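Local coordinates for aspartate--tRNA(Asp/Asn) ligase (Sulfolobus tokodaii, PDB 1WYD), which probably loads L-aspartate onto both tRNA(Asp) and tRNA(Asn), first activating it with ATP in a magnesium-dependent reaction, at residues I154-P159 with E200-V205; D227-F232 with P392-F397; E285-K290 with L305-E310. All blocks are in the same frame, centred on the assembly; numbering follows the deposited sequence.

Interaction 1: residues I154-P159 with E200-V205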
ATOM      1  N   ILE B 154      11.009   4.504   5.611  1.00 38.31           N
ATOM      2  CA  ILE B 154      10.524   3.166   5.949  1.00 37.03           C
ATOM      3  C   ILE B 154       9.022   3.147   5.702  1.00 36.63           C
ATOM      4  O   ILE B 154       8.340   4.116   6.067  1.00 35.60           O
ATOM      5  CB  ILE B 154      10.843   2.858   7.459  1.00 37.35           C
ATOM      6  CG1 ILE B 154      12.339   2.589   7.638  1.00 35.96           C
ATOM      7  CG2 ILE B 154      10.100   1.615   7.977  1.00 33.95           C
ATOM      8  CD1 ILE B 154      12.865   2.873   9.091  1.00 37.04           C
ATOM      9  N   GLU B 155       8.541   2.115   5.002  1.00 35.68           N
ATOM     10  CA  GLU B 155       7.130   1.972   4.704  1.00 37.10           C
ATOM     11  C   GLU B 155       6.397   1.389   5.928  1.00 37.00           C
ATOM     12  O   GLU B 155       6.923   0.447   6.567  1.00 35.63           O
ATOM     13  CB  GLU B 155       6.903   1.087   3.460  1.00 37.83           C
ATOM     14  CG  GLU B 155       5.435   0.727   3.196  1.00 40.82           C
ATOM     15  CD  GLU B 155       5.168   0.074   1.854  1.00 42.81           C
ATOM     16  OE1 GLU B 155       6.098  -0.482   1.265  1.00 46.36           O
ATOM     17  OE2 GLU B 155       4.005   0.083   1.384  1.00 43.77           O
ATOM     18  N   ILE B 156       5.205   1.959   6.237  1.00 37.07           N
ATOM     19  CA  ILE B 156       4.356   1.539   7.389  1.00 35.84           C
ATOM     20  C   ILE B 156       2.840   1.329   7.101  1.00 36.56           C
ATOM     21  O   ILE B 156       2.330   1.711   6.051  1.00 36.80           O
ATOM     22  CB  ILE B 156       4.492   2.514   8.595  1.00 35.62           C
ATOM     23  CG1 ILE B 156       3.887   3.869   8.246  1.00 34.48           C
ATOM     24  CG2 ILE B 156       5.941   2.620   9.128  1.00 40.26           C
ATOM     25  CD1 ILE B 156       3.591   4.710   9.406  1.00 32.63           C
ATOM     26  N   PHE B 157       2.132   0.727   8.061  1.00 36.58           N
ATOM     27  CA  PHE B 157       0.677   0.558   7.990  1.00 37.70           C
ATOM     28  C   PHE B 157       0.070   0.868   9.378  1.00 37.39           C
ATOM     29  O   PHE B 157       0.384   0.172  10.350  1.00 36.63           O
ATOM     30  CB  PHE B 157       0.319  -0.857   7.558  1.00 38.05           C
ATOM     31  CG  PHE B 157       0.392  -1.061   6.081  1.00 38.53           C
ATOM     32  CD1 PHE B 157       1.361  -1.875   5.538  1.00 43.33           C
ATOM     33  CD2 PHE B 157      -0.495  -0.409   5.231  1.00 39.30           C
ATOM     34  CE1 PHE B 157       1.435  -2.050   4.154  1.00 44.84           C
ATOM     35  CE2 PHE B 157      -0.446  -0.574   3.863  1.00 41.04           C
ATOM     36  CZ  PHE B 157       0.515  -1.398   3.316  1.00 43.01           C
ATOM     37  N   THR B 158      -0.727   1.946   9.452  1.00 35.74           N
ATOM     38  CA  THR B 158      -1.320   2.390  10.692  1.00 34.97           C
ATOM     39  C   THR B 158      -2.830   1.984  10.765  1.00 34.60           C
ATOM     40  O   THR B 158      -3.435   1.574   9.745  1.00 33.32           O
ATOM     41  CB  THR B 158      -1.131   3.871  10.906  1.00 34.02           C
ATOM     42  OG1 THR B 158      -1.533   4.572   9.733  1.00 36.27           O
ATOM     43  CG2 THR B 158       0.331   4.193  11.055  1.00 37.48           C
ATOM     44  N   PRO B 159      -3.402   2.006  11.972  1.00 34.24           N
ATOM     45  CA  PRO B 159      -4.788   1.512  12.153  1.00 34.42           C
ATOM     46  C   PRO B 159      -5.768   2.347  11.344  1.00 34.87           C
ATOM     47  O   PRO B 159      -5.656   3.585  11.258  1.00 34.02           O
ATOM     48  CB  PRO B 159      -5.038   1.699  13.640  1.00 34.03           C
ATOM     49  CG  PRO B 159      -3.702   1.710  14.225  1.00 35.38           C
ATOM     50  CD  PRO B 159      -2.796   2.425  13.245  1.00 33.68           C
ATOM     51  N   GLU B 200      12.079   7.723  12.793  1.00 39.27           N
ATOM     52  CA  GLU B 200      12.397   8.960  12.047  1.00 38.68           C
ATOM     53  C   GLU B 200      11.748   9.198  10.673  1.00 38.09           C
ATOM     54  O   GLU B 200      11.204  10.281  10.416  1.00 36.75           O
ATOM     55  CB  GLU B 200      13.896   9.156  11.922  1.00 39.41           C
ATOM     56  CG  GLU B 200      14.530   9.653  13.209  1.00 42.55           C
ATOM     57  CD  GLU B 200      16.010   9.935  13.088  1.00 44.70           C
ATOM     58  OE1 GLU B 200      16.392  10.968  12.528  1.00 44.69           O
ATOM     59  OE2 GLU B 200      16.785   9.107  13.580  1.00 49.78           O
ATOM     60  N   ARG B 201      11.821   8.225   9.774  1.00 37.33           N
ATOM     61  CA  ARG B 201      11.426   8.499   8.386  1.00 37.60           C
ATOM     62  C   ARG B 201      10.446   7.482   7.854  1.00 36.30           C
ATOM     63  O   ARG B 201      10.846   6.378   7.581  1.00 36.02           O
ATOM     64  CB  ARG B 201      12.675   8.582   7.470  1.00 37.38           C
ATOM     65  CG  ARG B 201      13.653   9.686   7.905  1.00 38.13           C
ATOM     66  CD  ARG B 201      14.770  10.021   6.852  1.00 42.76           C
ATOM     67  NE  ARG B 201      15.427  11.325   7.079  1.00 43.29           N
ATOM     68  CZ  ARG B 201      16.455  11.799   6.339  1.00 46.45           C
ATOM     69  NH1 ARG B 201      16.989  11.059   5.356  1.00 43.62           N
ATOM     70  NH2 ARG B 201      16.960  13.004   6.602  1.00 42.66           N
ATOM     71  N   VAL B 202       9.174   7.868   7.662  1.00 35.89           N
ATOM     72  CA  VAL B 202       8.135   6.867   7.344  1.00 35.02           C
ATOM     73  C   VAL B 202       7.186   7.274   6.231  1.00 34.26           C
ATOM     74  O   VAL B 202       6.817   8.400   6.131  1.00 35.30           O
ATOM     75  CB  VAL B 202       7.290   6.573   8.602  1.00 35.29           C
ATOM     76  CG1 VAL B 202       8.150   5.938   9.648  1.00 35.83           C
ATOM     77  CG2 VAL B 202       6.624   7.869   9.117  1.00 31.63           C
ATOM     78  N   PHE B 203       6.768   6.358   5.395  1.00 34.13           N
ATOM     79  CA  PHE B 203       5.619   6.678   4.554  1.00 34.35           C
ATOM     80  C   PHE B 203       4.514   5.612   4.641  1.00 34.64           C
ATOM     81  O   PHE B 203       4.773   4.479   5.042  1.00 33.61           O
ATOM     82  CB  PHE B 203       5.991   6.861   3.112  1.00 33.02           C
ATOM     83  CG  PHE B 203       6.543   5.631   2.441  1.00 33.57           C
ATOM     84  CD1 PHE B 203       7.920   5.289   2.532  1.00 31.00           C
ATOM     85  CD2 PHE B 203       5.733   4.873   1.607  1.00 34.04           C
ATOM     86  CE1 PHE B 203       8.411   4.149   1.890  1.00 23.32           C
ATOM     87  CE2 PHE B 203       6.245   3.781   0.944  1.00 33.74           C
ATOM     88  CZ  PHE B 203       7.601   3.440   1.068  1.00 28.90           C
ATOM     89  N   GLU B 204       3.321   5.982   4.172  1.00 34.52           N
ATOM     90  CA  GLU B 204       2.278   5.011   3.970  1.00 35.40           C
ATOM     91  C   GLU B 204       1.419   5.408   2.773  1.00 35.63           C
ATOM     92  O   GLU B 204       1.085   6.571   2.581  1.00 36.46           O
ATOM     93  CB  GLU B 204       1.500   4.879   5.294  1.00 34.93           C
ATOM     94  CG  GLU B 204       0.042   4.473   5.195  1.00 38.32           C
ATOM     95  CD  GLU B 204      -0.537   3.943   6.502  1.00 35.41           C
ATOM     96  OE1 GLU B 204      -0.317   4.543   7.567  1.00 37.58           O
ATOM     97  OE2 GLU B 204      -1.232   2.937   6.461  1.00 40.95           O
ATOM     98  N   VAL B 205       1.095   4.446   1.935  1.00 35.65           N
ATOM     99  CA  VAL B 205       0.130   4.657   0.873  1.00 36.14           C
ATOM    100  C   VAL B 205      -1.018   3.709   1.269  1.00 35.39           C
ATOM    101  O   VAL B 205      -0.795   2.503   1.402  1.00 34.82           O
ATOM    102  CB  VAL B 205       0.683   4.221  -0.509  1.00 35.83           C
ATOM    103  CG1 VAL B 205      -0.236   4.640  -1.609  1.00 36.11           C
ATOM    104  CG2 VAL B 205       2.054   4.826  -0.789  1.00 39.50           C
TER
HETATM  105  O   HOH W   1       1.925   1.630   3.180  1.00 40.45           O
HETATM  106  O   HOH W   2       1.367   1.300   0.281  1.00 60.47           O
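Ile154 and Glu155 pair in parallel with Val202 and Phe203 through three backbone bonds: Ile154 N to Arg201 O, Phe203 N to Ile154 O, and Ile156 N to Phe203 O. Beyond Ile156 the backbones part, and the Glu204 side chain takes over. Its CG stands anti to the backbone N (chi1 152°) and the chain stays extended, which carries the carboxylate across to Thr158. Thr158 N meets it on the syn side, 3.2 Å from both Glu204 OE1 and OE2. Thr158 OG1 also donates to Glu204 OE1, though the modelled length is too short to be taken literally. Lys160 adds a salt bridge to OE2, so both carboxylate oxygens of this buried acid have partners. On the sheet face shared by Glu155 and Phe203, Glu155 CB lies over the Phe203 ring in a CH-pi contact, 3.4 Å from Phe203 CZ. The acid end of Glu155 is held by Arg145 of the second subunit and by two waters. Water 1 accepts from Val205 N and lies 2.9 Å from Ile156 O; water 2 lies 2.7 Å from Val205 O. Helix 128-150, the short edge strand and Pro159 fit motif 1 of class II synthetases, the dimer-interface element. Helix 189-199 packs on Ile154 and Ile156, helix 128-150 on Phe203 and Val205, and strand 222-231 pairs along the other edge of strand 201-209.

Interaction 2: residues D227-F232 with P392-F397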
ATOM      1  N   ASP B 227       1.272   9.379   2.249  1.00 38.32           N
ATOM      2  CA  ASP B 227       1.696  10.123   3.447  1.00 39.02           C
ATOM      3  C   ASP B 227       3.136   9.918   3.791  1.00 39.39           C
ATOM      4  O   ASP B 227       3.680   8.794   3.656  1.00 40.20           O
ATOM      5  CB  ASP B 227       0.863   9.717   4.671  1.00 38.56           C
ATOM      6  CG  ASP B 227      -0.487  10.359   4.667  1.00 39.87           C
ATOM      7  OD1 ASP B 227      -0.610  11.537   5.108  1.00 42.25           O
ATOM      8  OD2 ASP B 227      -1.482   9.783   4.217  1.00 40.07           O
ATOM      9  N   VAL B 228       3.733  10.981   4.320  1.00 39.63           N
ATOM     10  CA  VAL B 228       5.152  11.014   4.602  1.00 39.21           C
ATOM     11  C   VAL B 228       5.368  11.842   5.828  1.00 39.50           C
ATOM     12  O   VAL B 228       4.801  12.917   5.946  1.00 40.56           O
ATOM     13  CB  VAL B 228       5.872  11.630   3.408  1.00 39.53           C
ATOM     14  CG1 VAL B 228       7.330  11.965   3.731  1.00 38.37           C
ATOM     15  CG2 VAL B 228       5.739  10.696   2.211  1.00 37.57           C
ATOM     16  N   GLU B 229       6.189  11.353   6.742  1.00 39.15           N
ATOM     17  CA  GLU B 229       6.427  12.052   7.990  1.00 40.02           C
ATOM     18  C   GLU B 229       7.920  11.937   8.243  1.00 40.80           C
ATOM     19  O   GLU B 229       8.481  10.854   8.114  1.00 42.45           O
ATOM     20  CB  GLU B 229       5.588  11.437   9.147  1.00 39.55           C
ATOM     21  CG  GLU B 229       5.302  12.382  10.323  1.00 38.80           C
ATOM     22  CD  GLU B 229       4.480  13.631   9.964  1.00 40.32           C
ATOM     23  OE1 GLU B 229       4.551  14.643  10.691  1.00 38.15           O
ATOM     24  OE2 GLU B 229       3.722  13.622   8.969  1.00 43.84           O
ATOM     25  N   MET B 230       8.571  13.051   8.551  1.00 41.29           N
ATOM     26  CA  MET B 230      10.027  13.113   8.594  1.00 41.67           C
ATOM     27  C   MET B 230      10.501  13.794   9.876  1.00 41.44           C
ATOM     28  O   MET B 230      10.244  14.964  10.096  1.00 40.67           O
ATOM     29  CB  MET B 230      10.553  13.817   7.331  1.00 41.93           C
ATOM     30  CG  MET B 230      12.043  13.741   7.133  1.00 45.20           C
ATOM     31  SD  MET B 230      12.717  14.809   5.743  1.00 49.37           S
ATOM     32  CE  MET B 230      14.010  13.801   5.290  1.00 47.46           C
ATOM     33  N   ALA B 231      11.142  13.032  10.756  1.00 41.93           N
ATOM     34  CA  ALA B 231      11.742  13.624  11.948  1.00 42.48           C
ATOM     35  C   ALA B 231      12.995  14.447  11.607  1.00 43.23           C
ATOM     36  O   ALA B 231      13.701  14.150  10.615  1.00 42.34           O
ATOM     37  CB  ALA B 231      12.026  12.573  13.016  1.00 42.29           C
ATOM     38  N   PHE B 232      13.201  15.494  12.419  1.00 44.17           N
ATOM     39  CA  PHE B 232      14.278  16.494  12.272  1.00 46.01           C
ATOM     40  C   PHE B 232      14.194  17.181  10.931  1.00 46.59           C
ATOM     41  O   PHE B 232      15.155  17.240  10.177  1.00 48.28           O
ATOM     42  CB  PHE B 232      15.677  15.897  12.537  1.00 45.60           C
ATOM     43  CG  PHE B 232      15.772  15.186  13.859  1.00 45.49           C
ATOM     44  CD1 PHE B 232      15.698  13.797  13.923  1.00 45.24           C
ATOM     45  CD2 PHE B 232      15.879  15.904  15.039  1.00 43.62           C
ATOM     46  CE1 PHE B 232      15.757  13.135  15.160  1.00 46.05           C
ATOM     47  CE2 PHE B 232      15.944  15.249  16.271  1.00 45.23           C
ATOM     48  CZ  PHE B 232      15.886  13.863  16.338  1.00 43.50           C
ATOM     49  N   PRO B 392      10.317  14.192  18.716  1.00 46.25           N
ATOM     50  CA  PRO B 392      11.256  15.108  18.065  1.00 46.06           C
ATOM     51  C   PRO B 392      10.523  16.140  17.213  1.00 46.07           C
ATOM     52  O   PRO B 392       9.320  15.975  16.945  1.00 46.41           O
ATOM     53  CB  PRO B 392      12.059  14.167  17.157  1.00 46.45           C
ATOM     54  CG  PRO B 392      11.073  13.157  16.725  1.00 45.73           C
ATOM     55  CD  PRO B 392      10.183  12.931  17.956  1.00 46.49           C
ATOM     56  N   PRO B 393      11.222  17.170  16.748  1.00 45.62           N
ATOM     57  CA  PRO B 393      10.635  18.051  15.752  1.00 45.30           C
ATOM     58  C   PRO B 393      10.460  17.219  14.509  1.00 45.09           C
ATOM     59  O   PRO B 393      11.348  16.458  14.113  1.00 45.94           O
ATOM     60  CB  PRO B 393      11.713  19.111  15.543  1.00 45.85           C
ATOM     61  CG  PRO B 393      12.562  19.015  16.773  1.00 45.16           C
ATOM     62  CD  PRO B 393      12.604  17.557  17.073  1.00 45.36           C
ATOM     63  N   HIS B 394       9.296  17.330  13.905  1.00 44.46           N
ATOM     64  CA  HIS B 394       9.024  16.592  12.694  1.00 43.58           C
ATOM     65  C   HIS B 394       8.125  17.403  11.774  1.00 42.78           C
ATOM     66  O   HIS B 394       7.644  18.469  12.148  1.00 41.71           O
ATOM     67  CB  HIS B 394       8.419  15.215  13.019  1.00 43.45           C
ATOM     68  CG  HIS B 394       7.185  15.281  13.859  1.00 43.70           C
ATOM     69  ND1 HIS B 394       7.193  15.736  15.159  1.00 43.83           N
ATOM     70  CD2 HIS B 394       5.904  14.936  13.586  1.00 43.48           C
ATOM     71  CE1 HIS B 394       5.968  15.657  15.652  1.00 45.11           C
ATOM     72  NE2 HIS B 394       5.169  15.175  14.715  1.00 43.00           N
ATOM     73  N   ALA B 395       7.915  16.881  10.564  1.00 42.78           N
ATOM     74  CA  ALA B 395       7.108  17.537   9.537  1.00 42.73           C
ATOM     75  C   ALA B 395       6.654  16.475   8.578  1.00 42.87           C
ATOM     76  O   ALA B 395       7.355  15.473   8.378  1.00 43.50           O
ATOM     77  CB  ALA B 395       7.939  18.612   8.781  1.00 42.84           C
ATOM     78  N   GLY B 396       5.481  16.675   7.981  1.00 42.68           N
ATOM     79  CA  GLY B 396       5.000  15.709   7.021  1.00 41.70           C
ATOM     80  C   GLY B 396       3.987  16.254   6.063  1.00 41.70           C
ATOM     81  O   GLY B 396       3.566  17.402   6.163  1.00 42.12           O
ATOM     82  N   PHE B 397       3.595  15.412   5.121  1.00 41.43           N
ATOM     83  CA  PHE B 397       2.535  15.765   4.184  1.00 41.39           C
ATOM     84  C   PHE B 397       1.688  14.552   3.773  1.00 40.14           C
ATOM     85  O   PHE B 397       2.029  13.388   4.025  1.00 39.57           O
ATOM     86  CB  PHE B 397       3.130  16.418   2.923  1.00 41.92           C
ATOM     87  CG  PHE B 397       3.962  15.477   2.080  1.00 42.24           C
ATOM     88  CD1 PHE B 397       5.352  15.614   2.037  1.00 45.05           C
ATOM     89  CD2 PHE B 397       3.359  14.505   1.297  1.00 40.86           C
ATOM     90  CE1 PHE B 397       6.119  14.761   1.268  1.00 45.89           C
ATOM     91  CE2 PHE B 397       4.096  13.635   0.543  1.00 41.58           C
ATOM     92  CZ  PHE B 397       5.481  13.756   0.513  1.00 46.79           C
TER
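Val228 and Phe397 lie side by side on one face of an antiparallel strand pair, with Val228 CB seated over the Phe397 ring in a CH-pi contact, 3.8 Å from its centroid. Phe397 CG sits between its backbone N and carbonyl carbon (chi1 67°), which brings the ring alongside the valine; Val228 CG2 reaches 3.5 Å from Phe397 CZ. The backbones are joined by reciprocal bonds at Val228 with Phe397 and at Met230 with Ala395, and Phe232 N closes the series on Pro393 O at 2.7 Å. Past the strand end, the Phe232 ring receives Pro392 CB over one face.

On the other face, Glu229 bends at chi2 (62°) and lays its carboxylate across the neighbouring strand. Glu229 OE2 comes 3.1 Å from Gly396 CA, where any CB would collide with it. Glu229 OE1 stands at the edge of the His394 ring, 3.2 Å from CD2, the two planes steeply inclined.

Further out, the His394 ring is fixed from both nitrogens: ND1 donates to Pro392 O at 2.8 Å, and NE2 is hydrogen-bonded to Glu193 OE1. Glu229 OE2 forms a salt bridge with Arg359, a predicted aspartate-binding residue. Asp227 carries a salt bridge from OD1 to Lys192 and a hydrogen bond between OD2 and Ser225 OG. Helix 235-256 packs against Val228, Met230, Ala395 and Phe397.

An alanine at Glu229 would probably leave the guanidinium of Arg359 without its carboxylate mate, free to turn, and open a gap above Gly396. The chemistry is thus divided by face: hydrocarbon faces the helix, while on the other face Glu229, through Arg359, probably acts as a second-shell residue that helps orient a predicted aspartate-binding side chain.

Interaction 3: residues E285-K290 with L305-E310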
ATOM      1  N   GLU B 285      -3.719  39.136  -1.509  1.00 58.14           N
ATOM      2  CA  GLU B 285      -3.594  40.431  -2.184  1.00 58.74           C
ATOM      3  C   GLU B 285      -3.843  40.355  -3.706  1.00 57.95           C
ATOM      4  O   GLU B 285      -4.472  41.254  -4.271  1.00 58.83           O
ATOM      5  CB  GLU B 285      -2.264  41.168  -1.853  1.00 59.00           C
ATOM      6  CG  GLU B 285      -2.234  41.912  -0.509  1.00 61.36           C
ATOM      7  CD  GLU B 285      -3.404  42.896  -0.297  1.00 66.24           C
ATOM      8  OE1 GLU B 285      -4.275  42.613   0.571  1.00 67.63           O
ATOM      9  OE2 GLU B 285      -3.455  43.960  -0.985  1.00 65.95           O
ATOM     10  N   ILE B 286      -3.379  39.294  -4.365  1.00 56.89           N
ATOM     11  CA  ILE B 286      -3.645  39.147  -5.796  1.00 54.90           C
ATOM     12  C   ILE B 286      -5.143  39.108  -5.998  1.00 54.75           C
ATOM     13  O   ILE B 286      -5.676  39.739  -6.916  1.00 54.87           O
ATOM     14  CB  ILE B 286      -2.970  37.893  -6.406  1.00 54.72           C
ATOM     15  CG1 ILE B 286      -1.486  38.170  -6.689  1.00 53.17           C
ATOM     16  CG2 ILE B 286      -3.711  37.447  -7.697  1.00 51.68           C
ATOM     17  CD1 ILE B 286      -0.590  36.950  -6.569  1.00 53.47           C
ATOM     18  N   LEU B 287      -5.832  38.401  -5.107  1.00 54.25           N
ATOM     19  CA  LEU B 287      -7.274  38.277  -5.232  1.00 53.34           C
ATOM     20  C   LEU B 287      -7.964  39.611  -5.016  1.00 53.33           C
ATOM     21  O   LEU B 287      -8.742  40.059  -5.867  1.00 53.23           O
ATOM     22  CB  LEU B 287      -7.820  37.181  -4.322  1.00 52.68           C
ATOM     23  CG  LEU B 287      -7.353  35.790  -4.784  1.00 52.13           C
ATOM     24  CD1 LEU B 287      -7.393  34.841  -3.626  1.00 52.98           C
ATOM     25  CD2 LEU B 287      -8.137  35.252  -5.993  1.00 49.40           C
ATOM     26  N   ARG B 288      -7.647  40.250  -3.896  1.00 53.09           N
ATOM     27  CA  ARG B 288      -8.226  41.533  -3.535  1.00 53.21           C
ATOM     28  C   ARG B 288      -8.072  42.578  -4.645  1.00 53.25           C
ATOM     29  O   ARG B 288      -9.010  43.315  -4.951  1.00 52.07           O
ATOM     30  CB  ARG B 288      -7.576  42.044  -2.258  1.00 53.26           C
ATOM     31  CG  ARG B 288      -8.205  41.489  -1.037  1.00 52.10           C
ATOM     32  CD  ARG B 288      -7.718  42.128   0.246  1.00 51.30           C
ATOM     33  NE  ARG B 288      -8.586  43.258   0.566  1.00 49.68           N
ATOM     34  CZ  ARG B 288      -8.232  44.529   0.453  1.00 49.76           C
ATOM     35  NH1 ARG B 288      -6.999  44.887   0.039  1.00 50.61           N
ATOM     36  NH2 ARG B 288      -9.117  45.455   0.764  1.00 49.03           N
ATOM     37  N   SER B 289      -6.881  42.605  -5.233  1.00 53.57           N
ATOM     38  CA  SER B 289      -6.514  43.576  -6.235  1.00 54.67           C
ATOM     39  C   SER B 289      -7.203  43.329  -7.579  1.00 55.65           C
ATOM     40  O   SER B 289      -7.167  44.181  -8.458  1.00 56.21           O
ATOM     41  CB  SER B 289      -4.994  43.566  -6.406  1.00 54.36           C
ATOM     42  OG  SER B 289      -4.661  42.698  -7.457  1.00 54.94           O
ATOM     43  N   LYS B 290      -7.808  42.155  -7.739  1.00 57.01           N
ATOM     44  CA  LYS B 290      -8.652  41.839  -8.901  1.00 57.27           C
ATOM     45  C   LYS B 290     -10.135  42.029  -8.585  1.00 57.29           C
ATOM     46  O   LYS B 290     -10.984  41.839  -9.467  1.00 57.42           O
ATOM     47  CB  LYS B 290      -8.424  40.405  -9.384  1.00 57.40           C
ATOM     48  CG  LYS B 290      -7.076  40.148  -9.977  1.00 58.06           C
ATOM     49  CD  LYS B 290      -7.199  39.791 -11.420  1.00 62.83           C
ATOM     50  CE  LYS B 290      -5.813  39.788 -12.075  1.00 67.00           C
ATOM     51  NZ  LYS B 290      -5.290  41.168 -12.388  1.00 66.58           N
ATOM     52  N   LEU B 305      -8.577  29.674  -6.731  1.00 57.01           N
ATOM     53  CA  LEU B 305      -7.432  28.952  -7.297  1.00 56.70           C
ATOM     54  C   LEU B 305      -7.395  29.109  -8.807  1.00 57.23           C
ATOM     55  O   LEU B 305      -6.316  29.193  -9.408  1.00 57.05           O
ATOM     56  CB  LEU B 305      -7.477  27.481  -6.932  1.00 55.85           C
ATOM     57  CG  LEU B 305      -7.364  27.101  -5.468  1.00 54.93           C
ATOM     58  CD1 LEU B 305      -7.639  25.609  -5.316  1.00 51.75           C
ATOM     59  CD2 LEU B 305      -5.978  27.451  -4.911  1.00 53.61           C
ATOM     60  N   ARG B 306      -8.571  29.181  -9.418  1.00 58.19           N
ATOM     61  CA  ARG B 306      -8.647  29.479 -10.855  1.00 59.92           C
ATOM     62  C   ARG B 306      -7.975  30.802 -11.214  1.00 59.82           C
ATOM     63  O   ARG B 306      -7.144  30.844 -12.118  1.00 59.66           O
ATOM     64  CB  ARG B 306     -10.078  29.438 -11.378  1.00 60.30           C
ATOM     65  CG  ARG B 306     -10.580  28.014 -11.582  1.00 62.72           C
ATOM     66  CD  ARG B 306     -11.860  27.904 -12.416  1.00 67.09           C
ATOM     67  NE  ARG B 306     -12.238  26.503 -12.614  1.00 69.29           N
ATOM     68  CZ  ARG B 306     -13.163  25.871 -11.877  1.00 72.04           C
ATOM     69  NH1 ARG B 306     -13.822  26.529 -10.897  1.00 70.73           N
ATOM     70  NH2 ARG B 306     -13.437  24.584 -12.132  1.00 69.59           N
ATOM     71  N   ILE B 307      -8.312  31.855 -10.471  1.00 60.14           N
ATOM     72  CA  ILE B 307      -7.774  33.183 -10.728  1.00 59.94           C
ATOM     73  C   ILE B 307      -6.287  33.166 -10.384  1.00 60.27           C
ATOM     74  O   ILE B 307      -5.457  33.738 -11.118  1.00 60.03           O
ATOM     75  CB  ILE B 307      -8.546  34.249  -9.910  1.00 60.05           C
ATOM     76  CG1 ILE B 307     -10.042  34.178 -10.204  1.00 59.91           C
ATOM     77  CG2 ILE B 307      -8.040  35.649 -10.200  1.00 60.74           C
ATOM     78  CD1 ILE B 307     -10.882  34.254  -8.943  1.00 61.42           C
ATOM     79  N   LEU B 308      -5.937  32.490  -9.286  1.00 60.14           N
ATOM     80  CA  LEU B 308      -4.522  32.379  -8.908  1.00 59.56           C
ATOM     81  C   LEU B 308      -3.736  31.714 -10.023  1.00 60.12           C
ATOM     82  O   LEU B 308      -2.657  32.170 -10.395  1.00 59.84           O
ATOM     83  CB  LEU B 308      -4.351  31.639  -7.577  1.00 58.24           C
ATOM     84  CG  LEU B 308      -4.637  32.498  -6.347  1.00 55.85           C
ATOM     85  CD1 LEU B 308      -4.331  31.746  -5.057  1.00 52.38           C
ATOM     86  CD2 LEU B 308      -3.864  33.837  -6.395  1.00 52.87           C
ATOM     87  N   ASN B 309      -4.302  30.641 -10.560  1.00 61.44           N
ATOM     88  CA  ASN B 309      -3.726  29.925 -11.698  1.00 63.11           C
ATOM     89  C   ASN B 309      -3.634  30.823 -12.940  1.00 64.70           C
ATOM     90  O   ASN B 309      -2.573  30.897 -13.592  1.00 64.80           O
ATOM     91  CB  ASN B 309      -4.556  28.669 -11.986  1.00 62.45           C
ATOM     92  CG  ASN B 309      -4.055  27.874 -13.164  1.00 61.55           C
ATOM     93  OD1 ASN B 309      -4.849  27.230 -13.841  1.00 58.74           O
ATOM     94  ND2 ASN B 309      -2.738  27.891 -13.408  1.00 62.72           N
ATOM     95  N   GLU B 310      -4.739  31.511 -13.245  1.00 66.13           N
ATOM     96  CA  GLU B 310      -4.796  32.434 -14.383  1.00 67.99           C
ATOM     97  C   GLU B 310      -3.816  33.625 -14.282  1.00 68.39           C
ATOM     98  O   GLU B 310      -3.594  34.323 -15.266  1.00 68.98           O
ATOM     99  CB  GLU B 310      -6.234  32.934 -14.602  1.00 68.19           C
ATOM    100  CG  GLU B 310      -7.007  32.281 -15.751  1.00 71.44           C
ATOM    101  CD  GLU B 310      -6.129  31.443 -16.691  1.00 76.32           C
ATOM    102  OE1 GLU B 310      -5.389  32.023 -17.533  1.00 77.05           O
ATOM    103  OE2 GLU B 310      -6.182  30.189 -16.599  1.00 78.03           O
TER
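Ile286 and Leu308 make the closest approach between 285-290 and 305-310, their side chains meeting at a slant with Ile286 CG2 3.8 Å from Leu308 CD2. In Ile286 that methyl stands anti to the backbone N, which sends it out to the neighbouring helix while CG1 lies beside the N. Leu308 answers with CG anti to its own carbonyl carbon (chi1 -79°), and its CD2 reaches across until it lies against both Ile286 and Leu287, 4.3 Å from Leu287 CG. The other half of the patch is Leu287 against Ile307, crossing obliquely: Leu287 CD2 rests 4.1 Å from Ile307 CB and is almost as near to Ile307 CD1. At the margin, the aliphatic part of Lys290 drifts past, with CD 4.4 Å from Ile307 CG2.

The contact is entirely apolar and modest in extent. The short axes pass 10.2 Å apart at 95°, nearly perpendicular, so only a small patch of each helix can touch. From the connecting loop, Tyr292 touches Ile307 and Ile294 touches Leu287, while Leu308 also rests on Tyr317 and Ile319 of strand 316-320. The two helices lie on the path from strand 276-279 to strand 316-320, its parallel neighbour at the border of the catalytic sheet. This is a beta-alpha-beta type connection, here made with two helices packed crosswise, at the periphery of the class II synthetase domain.

Interactions 1 and 2 belong to the same buried half of the catalytic sheet: strands 201-209 and 222-231 are neighbours, and the backbone of 200-205 is joined directly to that of 227-232, for instance through Glu200 O and Ala231 N. Both touch the second subunit, interaction 1 with salt bridges and interaction 2 by packing. Interaction 3 lies toward the other sheet border, its nearest atoms about 16 Å from interaction 2 and about 22 Å from interaction 1, and no other chain touches it. The chemistry follows: buried strands use backbone bonds and compensated acids near the dimer interface and predicted substrate site, whereas the partly exposed helices rely on aliphatic contact.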